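DNA repair protein MmcB-related protein (Silicibacter pomeroyi, PDB 3DNX) is of unknown biochemical function but belongs to the MmcB-like family and may take part in DNA repair. Local coordinates at the interface of chains A and B. Coordinates in Å, arbitrary orientation; residue numbers count along the deposited sequence, not the author numbering. Chains: chain A/B, uncharacterized protein SPO1766.

The interface of chains A and B. Residues chain A 48-49, 129, 132-133; chain B 129-130, 133, 137.
The methyl of B:Ala133 meets the branch of A:Leu48 and the ring of A:Phe132, a worked example of how a small residue lets a helix sit close against larger side chains, here one from a strand and one from a helix. The helices, 122-144 in each chain, pair about a two-fold axis, so contacts away from the axis recur with the chains exchanged. Whether this dimer also forms in solution cannot be told from the crystal alone.

Apolar contacts make up most of the patch. CD2 of A:Leu48 lies 3.6 Å from CB of B:Ala133, and the ring atom CD2 of A:Phe132 is 4.0 Å from the same methyl carbon. CB of B:Ala137, one helical turn beyond B:Ala133, lies 3.8 Å from CE2 of A:Phe132. The A:Phe132 ring swings toward this partner because its CG is anti to the backbone N (chi1 -180°), and CB of A:Leu48, within its own chain, backs one ring face near the rim. CG2 of A:Ile129 touches CG2 of B:Ile129 at 3.9 Å, the two side chains crossing obliquely near the axis.

The polar contribution comes from B:Gln130, whose chain bends at chi2 (78°) and brings the amide up against A:Leu48 from the opposite direction. Its NE2 gives a weak hydrogen bond of 2.9 Å to the backbone O of A:Gly49, just past strand 45-48, with an angle of 129° at the hydrogen. With an alanine here, the A:Gly49 carbonyl would probably lose this donor, and A:Leu48 and A:Ile129 would lose part of their cover. The other end of the amide, OE1 of B:Gln130, rests 3.9 Å from the CD1 methyl of A:Ile129.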
loop_
_atom_site.group_PDB
_atom_site.type_symbol
_atom_site.label_atom_id
_atom_site.label_comp_id
_atom_site.label_asym_id
_atom_site.label_seq_id
_atom_site.Cartn_x
_atom_site.Cartn_y
_atom_site.Cartn_z
ATOM N N LEU A 48 -6.917 0.463 7.465
ATOM C CA LEU A 48 -5.738 0.345 8.270
ATOM C C LEU A 48 -5.461 1.663 8.995
ATOM O O LEU A 48 -5.300 2.734 8.360
ATOM C CB LEU A 48 -4.536 -0.055 7.417
ATOM C CG LEU A 48 -3.182 -0.117 8.099
ATOM C CD1 LEU A 48 -3.168 -1.198 9.201
ATOM C CD2 LEU A 48 -2.029 -0.328 7.055
ATOM N N GLY A 49 -5.435 1.559 10.314
ATOM C CA GLY A 49 -5.254 2.697 11.226
ATOM C C GLY A 49 -3.796 3.031 11.425
ATOM O O GLY A 49 -2.896 2.227 11.072
ATOM N N ILE A 129 -1.305 -6.924 7.439
ATOM C CA ILE A 129 -0.655 -5.668 7.035
ATOM C C ILE A 129 0.257 -5.849 5.812
ATOM O O ILE A 129 0.282 -4.997 4.899
ATOM C CB ILE A 129 0.056 -4.968 8.232
ATOM C CG1 ILE A 129 -1.010 -4.597 9.280
ATOM C CG2 ILE A 129 0.917 -3.715 7.735
ATOM C CD1 ILE A 129 -0.509 -3.820 10.452
ATOM N N PHE A 132 -2.098 -6.198 2.849
ATOM C CA PHE A 132 -2.650 -4.897 2.546
ATOM C C PHE A 132 -1.634 -4.050 1.762
ATOM O O PHE A 132 -1.966 -3.495 0.698
ATOM C CB PHE A 132 -3.042 -4.239 3.853
ATOM C CG PHE A 132 -3.632 -2.882 3.715
ATOM C CD1 PHE A 132 -5.002 -2.698 3.841
ATOM C CD2 PHE A 132 -2.843 -1.768 3.521
ATOM C CE1 PHE A 132 -5.549 -1.429 3.753
ATOM C CE2 PHE A 132 -3.382 -0.505 3.432
ATOM C CZ PHE A 132 -4.738 -0.322 3.523
ATOM N N ALA A 133 -0.417 -3.971 2.298
ATOM C CA ALA A 133 0.734 -3.285 1.630
ATOM C C ALA A 133 0.914 -3.755 0.190
ATOM O O ALA A 133 0.978 -2.976 -0.763
ATOM C CB ALA A 133 2.025 -3.536 2.408
ATOM N N ILE B 129 7.017 -1.183 7.372
ATOM C CA ILE B 129 5.920 -1.803 6.615
ATOM C C ILE B 129 4.596 -1.038 6.771
ATOM O O ILE B 129 3.841 -0.855 5.793
ATOM C CB ILE B 129 5.788 -3.326 6.920
ATOM C CG1 ILE B 129 7.085 -4.025 6.472
ATOM C CG2 ILE B 129 4.474 -3.935 6.243
ATOM C CD1 ILE B 129 7.085 -5.512 6.598
ATOM N N GLN B 130 4.356 -0.529 7.966
ATOM C CA GLN B 130 3.171 0.272 8.255
ATOM C C GLN B 130 3.206 1.566 7.439
ATOM O O GLN B 130 2.170 2.005 6.878
ATOM C CB GLN B 130 3.062 0.573 9.760
ATOM C CG GLN B 130 2.030 1.616 10.148
ATOM C CD GLN B 130 0.658 1.069 10.150
ATOM O OE1 GLN B 130 0.447 -0.059 10.586
ATOM N NE2 GLN B 130 -0.314 1.878 9.721
ATOM N N ALA B 133 2.712 0.713 3.654
ATOM C CA ALA B 133 1.242 0.480 3.494
ATOM C C ALA B 133 0.470 1.791 3.397
ATOM O O ALA B 133 -0.316 2.036 2.479
ATOM C CB ALA B 133 0.704 -0.337 4.668
ATOM N N ALA B 137 -1.339 3.185 -0.008
ATOM C CA ALA B 137 -2.793 3.265 -0.014
ATOM C C ALA B 137 -3.285 4.711 -0.188
ATOM O O ALA B 137 -4.259 4.929 -0.894
ATOM C CB ALA B 137 -3.413 2.587 1.209
#